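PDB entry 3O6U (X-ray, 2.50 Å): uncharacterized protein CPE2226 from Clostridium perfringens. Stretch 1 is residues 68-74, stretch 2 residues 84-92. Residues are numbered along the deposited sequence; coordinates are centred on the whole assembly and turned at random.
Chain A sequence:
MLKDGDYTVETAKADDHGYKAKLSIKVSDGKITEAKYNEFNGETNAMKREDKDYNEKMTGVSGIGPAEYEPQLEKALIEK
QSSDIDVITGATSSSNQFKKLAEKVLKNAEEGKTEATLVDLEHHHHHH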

# COMPACT_ATOMS: atom_id res chain seq x y z
N GLU A 68 -1.07 -10.52 -7.14
CA GLU A 68 -2.52 -10.49 -6.98
C GLU A 68 -3.00 -9.53 -5.87
O GLU A 68 -3.85 -8.68 -6.13
N TYR A 69 -2.45 -9.62 -4.65
CA TYR A 69 -3.01 -8.79 -3.59
C TYR A 69 -2.78 -7.30 -3.68
O TYR A 69 -3.67 -6.54 -3.29
N GLU A 70 -1.66 -6.86 -4.27
CA GLU A 70 -1.40 -5.43 -4.31
C GLU A 70 -2.36 -4.70 -5.20
O GLU A 70 -2.86 -3.64 -4.83
N PRO A 71 -2.65 -5.25 -6.39
CA PRO A 71 -3.61 -4.51 -7.22
C PRO A 71 -5.00 -4.60 -6.60
O PRO A 71 -5.81 -3.69 -6.77
N GLN A 72 -5.30 -5.67 -5.87
CA GLN A 72 -6.61 -5.76 -5.21
C GLN A 72 -6.76 -4.69 -4.14
O GLN A 72 -7.79 -4.00 -4.08
N LEU A 73 -5.73 -4.53 -3.30
CA LEU A 73 -5.76 -3.54 -2.23
C LEU A 73 -5.96 -2.14 -2.80
O LEU A 73 -6.72 -1.33 -2.26
N GLU A 74 -5.27 -1.88 -3.91
CA GLU A 74 -5.38 -0.60 -4.58
C GLU A 74 -6.83 -0.31 -4.97
O GLU A 74 -7.35 0.78 -4.70
N ASP A 84 -10.64 1.76 5.69
CA ASP A 84 -11.35 0.62 6.26
C ASP A 84 -11.74 -0.40 5.22
O ASP A 84 -12.89 -0.47 4.80
N ILE A 85 -10.77 -1.20 4.78
CA ILE A 85 -11.05 -2.25 3.81
C ILE A 85 -11.00 -3.61 4.49
O ILE A 85 -10.49 -3.73 5.60
N ASP A 86 -11.53 -4.63 3.82
CA ASP A 86 -11.54 -6.00 4.34
C ASP A 86 -10.18 -6.63 4.06
O ASP A 86 -9.64 -6.47 2.97
N VAL A 87 -9.63 -7.37 5.02
CA VAL A 87 -8.33 -7.95 4.75
C VAL A 87 -8.49 -9.02 3.68
O VAL A 87 -9.58 -9.50 3.44
N ILE A 88 -7.42 -9.31 2.95
CA ILE A 88 -7.51 -10.33 1.92
C ILE A 88 -6.97 -11.66 2.45
O ILE A 88 -5.81 -11.79 2.87
N THR A 89 -7.85 -12.65 2.46
CA THR A 89 -7.56 -14.00 2.92
C THR A 89 -6.27 -14.50 2.28
O THR A 89 -6.18 -14.58 1.06
N GLY A 90 -5.29 -14.84 3.12
CA GLY A 90 -4.03 -15.38 2.65
C GLY A 90 -2.95 -14.33 2.47
O GLY A 90 -1.83 -14.63 2.05
N ALA A 91 -3.29 -13.09 2.81
CA ALA A 91 -2.39 -11.95 2.70
C ALA A 91 -2.85 -10.96 3.75
O ALA A 91 -3.07 -9.78 3.45
N THR A 92 -3.01 -11.45 4.97
CA THR A 92 -3.50 -10.65 6.08
C THR A 92 -2.49 -9.61 6.53
O THR A 92 -2.84 -8.52 6.96

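A helix can pack against an irregular segment without a hydrogen bond between them, largely through apolar contacts, when the residues on one side of the helix meet side chains spaced along the loop. Residues 68-74 and 84-92 of CPE2226 from Clostridium perfringens give a compact example. The first stretch is helical throughout; the second is loop until it enters a helix at its end. No hydrogen bond joins the two, and the 281 Å² of surface they bury together comes almost entirely from six residues.

Glu68 opens the stretch, but its side chain (chi1 m, chi2 t) stays out of reach of the loop. Its carbonyl accepts a weak bond from the backbone of Gln72. Tyr69 makes the first contact. Its CA-to-CB bond points toward the loop and chi1 is p, a setting that brings the ring alongside Ala91, where CD2 of Tyr69 lies 3.4 Å from CB of Ala91. The methyl group meets the ring obliquely, and here the CA atoms of Tyr69 and Ala91 are 7.1 Å apart. The phenol OH is hydrogen-bonded elsewhere in the structure, so the polar tip of this buried side chain is satisfied without help from the loop. At the other end of the side chain, CB of Tyr69 is 4.3 Å from CD1 of Ile88.

Glu70 points away, in an m, t conformation, and both its carboxylate oxygens find hydrogen bonds elsewhere in the structure. Pro71 is also out of reach; lacking an amide hydrogen, it cannot bond to the preceding turn, and the helix is kinked there. The next residue, Gln72, points toward the loop again. With chi1 m and chi2 t, its closest approach is CB of Gln72 to CD1 of Ile88 at 3.7 Å; its amide oxygen OE1 also lies only 3.8 Å from CD1 of Ile88, with no hydrogen bond to the loop.

Leu73, one turn after Tyr69, has the largest covered area on the helix. Its CA-to-CB bond runs sideways, yet the m, t rotamer carries the end of the side chain nearer the loop. CD2 of Leu73 is 3.5 Å from CD1 of Ile85 and also 3.5 Å from CD1 of Ile88, so a single methyl group touches both isoleucines. Ile88 adopts m, t and reaches Tyr69, Gln72 and Leu73 with its terminal methyl; Ile85 has chi1 p and an off-well chi2 of 142°. Glu74 then leaves the contact, its side chain out of reach.

The loop backbone helps to set out this apolar row. Between Ile85 and Ile88, Asp86 points sideways and Val87 away. A type II turn from Ile88 to Ala91, closed by a bond of 2.8 Å from N of Ala91 to O of Ile88, then returns the chain to the helix flank. Gly90 suits the turn, because a CB there would be jammed against the preceding carbonyl oxygen. Ala91 thus combines its contact with Tyr69 with the N-cap position of the following helix.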

# COMPACT_ATOMS: atom_id res chain seq x y z
CB GLU A 68 -3.05 -11.89 -6.64
CG GLU A 68 -2.31 -12.99 -7.37
CD GLU A 68 -3.03 -14.33 -7.35
OE1 GLU A 68 -3.04 -15.00 -6.29
OE2 GLU A 68 -3.59 -14.71 -8.40
CB TYR A 69 -2.67 -9.31 -2.15
CG TYR A 69 -1.22 -9.29 -1.69
CD1 TYR A 69 -0.52 -8.09 -1.51
CD2 TYR A 69 -0.56 -10.48 -1.39
CE1 TYR A 69 0.80 -8.10 -1.05
CE2 TYR A 69 0.73 -10.49 -0.93
CZ TYR A 69 1.40 -9.31 -0.77
OH TYR A 69 2.71 -9.37 -0.36
CB GLU A 70 0.06 -5.12 -4.69
CG GLU A 70 1.06 -5.61 -3.65
CD GLU A 70 2.49 -5.27 -4.01
OE1 GLU A 70 2.73 -4.98 -5.21
OE2 GLU A 70 3.36 -5.31 -3.12
CB PRO A 71 -3.51 -5.20 -8.58
CG PRO A 71 -2.20 -5.96 -8.54
CD PRO A 71 -2.05 -6.38 -7.11
CB GLN A 72 -6.83 -7.15 -4.60
CG GLN A 72 -7.14 -8.17 -5.69
CD GLN A 72 -7.34 -9.57 -5.18
OE1 GLN A 72 -7.84 -9.78 -4.08
NE2 GLN A 72 -6.96 -10.56 -6.00
CB LEU A 73 -4.47 -3.64 -1.41
CG LEU A 73 -4.33 -4.98 -0.69
CD1 LEU A 73 -2.92 -5.19 -0.22
CD2 LEU A 73 -5.29 -5.03 0.48
CB GLU A 74 -4.51 -0.58 -5.85
CG GLU A 74 -3.00 -0.63 -5.61
CD GLU A 74 -2.21 -0.67 -6.91
OE1 GLU A 74 -2.85 -0.68 -7.98
OE2 GLU A 74 -0.97 -0.70 -6.87
CB ASP A 84 -12.60 1.09 7.03
CG ASP A 84 -13.48 -0.07 7.49
OD1 ASP A 84 -13.00 -0.93 8.27
OD2 ASP A 84 -14.66 -0.12 7.07
CB ILE A 85 -10.05 -2.24 2.61
CG1 ILE A 85 -8.61 -2.27 3.12
CG2 ILE A 85 -10.28 -1.03 1.74
CD1 ILE A 85 -7.68 -3.13 2.26
CB ASP A 86 -12.63 -6.83 3.65
CG ASP A 86 -13.93 -6.06 3.46
OD1 ASP A 86 -14.43 -5.46 4.44
OD2 ASP A 86 -14.47 -6.06 2.33
CB VAL A 87 -7.62 -8.47 6.06
CG1 VAL A 87 -7.79 -7.43 7.17
CG2 VAL A 87 -8.10 -9.82 6.48
CB ILE A 88 -6.75 -9.91 0.62
CG1 ILE A 88 -7.49 -8.77 -0.07
CG2 ILE A 88 -6.63 -11.10 -0.33
CD1 ILE A 88 -6.60 -7.92 -0.97
CB THR A 89 -8.69 -14.97 2.49
OG1 THR A 89 -9.95 -14.29 2.58
CG2 THR A 89 -8.69 -16.22 3.37
CB ALA A 91 -2.49 -11.33 1.28
CB THR A 92 -3.89 -11.55 7.29
OG1 THR A 92 -5.04 -12.33 6.95
CG2 THR A 92 -4.20 -10.72 8.52